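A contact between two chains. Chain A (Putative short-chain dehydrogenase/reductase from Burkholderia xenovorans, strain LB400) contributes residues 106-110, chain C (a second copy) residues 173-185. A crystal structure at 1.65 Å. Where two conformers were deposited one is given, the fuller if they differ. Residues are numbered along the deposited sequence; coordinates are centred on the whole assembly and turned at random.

Chain A 106-110: VLLEE
Chain C 173-185: GLTRSAASEWGRF

A short turn of chain A (A:Val106 to A:Glu110) lies across a helix of chain C, the two burying 396 Å² between them. A:Val106 and A:Leu107 are extended (phi/psi -136/160 and -59/153); A:Leu108 to A:Glu110 take helical angles, and A:Glu110 N bonds back to A:Leu107 O at 2.7 Å. In chain C, i to i+4 bonds run from C:Ser177 N to C:Gly173 O (3.1 Å) through C:Trp182 N to C:Ala178 O (2.8 Å), and C:Gly183 and C:Arg184 form a 3-10 segment. Register is set by A:Leu108 and C:Ala178, CA to CA 7.0 Å.

The contact begins at C:Leu174 (chi1 t, chi2 p), whose CD1 lies 4.4 Å from CD1 of A:Leu108, itself t, p. C:Ser177 (m) turns its hydroxyl back on its own helix, OG donating to C:Gly173 O at 2.8 Å. The small C:Ala178 leaves its CB 3.6 Å from A:Leu108 CD2. The CA-to-CB bond of C:Glu181 (m, t, chi3 18°) points toward the chain A stretch, and its OE1 accepts a nearly straight bond from A:Leu108 N (2.8 Å, 165°); water 1 sits 2.9 Å from C:Glu181 OE2 and 3.0 Å from A:Val106 O. C:Trp182 (chi1 -69°, chi2 -8°) receives A:Leu108 CD2 over one face, 4.0 Å from the six-membered ring centroid, while at the ring edge NE1 donates to A:Glu109 OE2 (3.0 Å). C:Arg184 (p, t, t, chi4 -82°) donates from NH2 to A:Glu109 OE1 in a salt bridge (3.2 Å), edge-on to the guanidinium.

A:Glu109 (p, m, chi3 -158°) thus accepts from two protein donors, and from water 2 at OE2. Its OE2 lies 4.4 Å from C:Glu181 OE1, a like-charge approach that water 2 bridges by donating to OE2 of A:Glu109 (2.7 Å) and OE1 of C:Glu181 (2.8 Å) while accepting from C:Arg184 NH1 (2.7 Å).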

# COMPACT_ATOMS: atom_id res chain seq x y z
N VAL A 106 24.30 5.41 10.91
CA VAL A 106 24.83 6.72 10.55
C VAL A 106 23.89 7.34 9.53
O VAL A 106 23.12 6.65 8.86
CB VAL A 106 26.27 6.66 9.99
CG1 VAL A 106 27.25 6.19 11.06
CG2 VAL A 106 26.34 5.76 8.75
N LEU A 107 23.97 8.67 9.41
CA LEU A 107 23.14 9.39 8.45
C LEU A 107 23.40 8.90 7.03
O LEU A 107 24.49 8.41 6.71
CB LEU A 107 23.41 10.89 8.54
CG LEU A 107 23.09 11.53 9.89
CD1 LEU A 107 23.69 12.92 9.96
CD2 LEU A 107 21.59 11.59 10.12
N LEU A 108 22.38 9.04 6.18
CA LEU A 108 22.44 8.47 4.84
C LEU A 108 23.66 8.96 4.06
O LEU A 108 24.33 8.18 3.38
CB LEU A 108 21.15 8.79 4.08
CG LEU A 108 21.04 8.33 2.63
CD1 LEU A 108 21.14 6.82 2.52
CD2 LEU A 108 19.73 8.85 2.02
N GLU A 109 23.95 10.26 4.14
CA GLU A 109 25.12 10.80 3.45
C GLU A 109 26.43 10.33 4.06
O GLU A 109 27.48 10.52 3.44
CB GLU A 109 25.07 12.34 3.41
CG GLU A 109 25.22 13.04 4.75
CD GLU A 109 23.89 13.28 5.45
OE1 GLU A 109 23.82 14.18 6.32
OE2 GLU A 109 22.90 12.59 5.13
N GLU A 110 26.40 9.71 5.24
CA GLU A 110 27.59 9.18 5.88
C GLU A 110 27.76 7.67 5.70
O GLU A 110 28.84 7.15 6.01
CB GLU A 110 27.59 9.52 7.37
CG GLU A 110 27.76 11.01 7.63
CD GLU A 110 27.71 11.37 9.10
OE1 GLU A 110 28.04 10.50 9.94
OE2 GLU A 110 27.34 12.53 9.42
N GLY C 173 12.72 1.89 -1.44
CA GLY C 173 13.26 1.97 -0.09
C GLY C 173 14.25 3.11 0.07
O GLY C 173 14.25 3.81 1.09
N LEU C 174 15.09 3.33 -0.94
CA LEU C 174 16.06 4.42 -0.89
C LEU C 174 15.36 5.77 -0.95
O LEU C 174 15.76 6.71 -0.25
CB LEU C 174 17.05 4.26 -2.04
CG LEU C 174 18.09 5.36 -2.25
CD1 LEU C 174 18.92 5.54 -1.00
CD2 LEU C 174 18.98 4.97 -3.44
N THR C 175 14.34 5.89 -1.81
CA THR C 175 13.54 7.12 -1.89
C THR C 175 12.97 7.50 -0.53
O THR C 175 13.05 8.66 -0.11
CB THR C 175 12.42 6.91 -2.91
OG1 THR C 175 12.99 6.61 -4.19
CG2 THR C 175 11.53 8.16 -3.04
N ARG C 176 12.36 6.53 0.16
CA ARG C 176 11.75 6.83 1.44
C ARG C 176 12.81 7.21 2.47
O ARG C 176 12.58 8.07 3.32
CB ARG C 176 10.92 5.64 1.94
CG ARG C 176 9.71 5.34 1.05
CD ARG C 176 9.02 4.06 1.53
NE ARG C 176 7.88 3.71 0.69
CZ ARG C 176 7.45 2.47 0.50
NH1 ARG C 176 8.08 1.43 1.06
NH2 ARG C 176 6.39 2.25 -0.28
N SER C 177 13.97 6.55 2.41
CA SER C 177 15.03 6.83 3.37
C SER C 177 15.55 8.26 3.22
O SER C 177 15.68 8.99 4.21
CB SER C 177 16.18 5.83 3.20
OG SER C 177 15.72 4.49 3.32
N ALA C 178 15.84 8.67 1.98
CA ALA C 178 16.34 10.02 1.77
C ALA C 178 15.28 11.07 2.07
O ALA C 178 15.60 12.14 2.60
CB ALA C 178 16.86 10.17 0.35
N ALA C 179 14.03 10.80 1.71
CA ALA C 179 12.95 11.73 2.06
C ALA C 179 12.88 11.94 3.56
O ALA C 179 12.75 13.08 4.04
CB ALA C 179 11.62 11.21 1.54
N SER C 180 13.00 10.85 4.31
CA SER C 180 12.93 10.94 5.76
C SER C 180 14.04 11.82 6.32
O SER C 180 13.80 12.69 7.16
CB SER C 180 13.00 9.53 6.35
OG SER C 180 13.07 9.54 7.75
N GLU C 181 15.28 11.61 5.86
CA GLU C 181 16.44 12.27 6.47
C GLU C 181 16.73 13.66 5.90
O GLU C 181 17.18 14.55 6.63
CB GLU C 181 17.69 11.40 6.29
CG GLU C 181 17.57 10.00 6.91
CD GLU C 181 18.93 9.36 7.16
OE1 GLU C 181 19.94 10.09 7.17
OE2 GLU C 181 18.98 8.12 7.33
N TRP C 182 16.51 13.86 4.61
CA TRP C 182 16.99 15.07 3.96
C TRP C 182 15.94 16.17 3.90
O TRP C 182 16.25 17.29 3.45
CB TRP C 182 17.50 14.73 2.55
CG TRP C 182 18.77 13.90 2.56
CD1 TRP C 182 19.55 13.58 3.64
CD2 TRP C 182 19.39 13.29 1.42
NE1 TRP C 182 20.63 12.79 3.23
CE2 TRP C 182 20.55 12.61 1.88
CE3 TRP C 182 19.09 13.25 0.05
CZ2 TRP C 182 21.40 11.91 1.02
CZ3 TRP C 182 19.94 12.55 -0.80
CH2 TRP C 182 21.08 11.90 -0.31
N GLY C 183 14.73 15.90 4.37
CA GLY C 183 13.74 16.96 4.49
C GLY C 183 14.19 18.10 5.38
O GLY C 183 13.75 19.24 5.20
N ARG C 184 15.10 17.83 6.32
CA ARG C 184 15.56 18.91 7.19
C ARG C 184 16.31 19.98 6.42
O ARG C 184 16.47 21.09 6.92
CB ARG C 184 16.44 18.37 8.33
CG ARG C 184 17.83 17.83 7.92
CD ARG C 184 18.50 17.19 9.14
NE ARG C 184 19.92 16.89 9.00
CZ ARG C 184 20.40 15.80 8.40
NH1 ARG C 184 19.56 14.93 7.85
NH2 ARG C 184 21.70 15.59 8.33
N PHE C 185 16.77 19.67 5.20
CA PHE C 185 17.43 20.62 4.34
C PHE C 185 16.53 21.12 3.21
O PHE C 185 17.03 21.76 2.28
CB PHE C 185 18.70 20.01 3.74
CG PHE C 185 19.70 19.56 4.77
CD1 PHE C 185 20.25 20.46 5.66
CD2 PHE C 185 20.11 18.24 4.82
CE1 PHE C 185 21.18 20.05 6.61
CE2 PHE C 185 21.04 17.82 5.76
CZ PHE C 185 21.58 18.73 6.65
O HOH W 1 21.00 6.08 6.80
O HOH W 2 20.78 12.76 6.84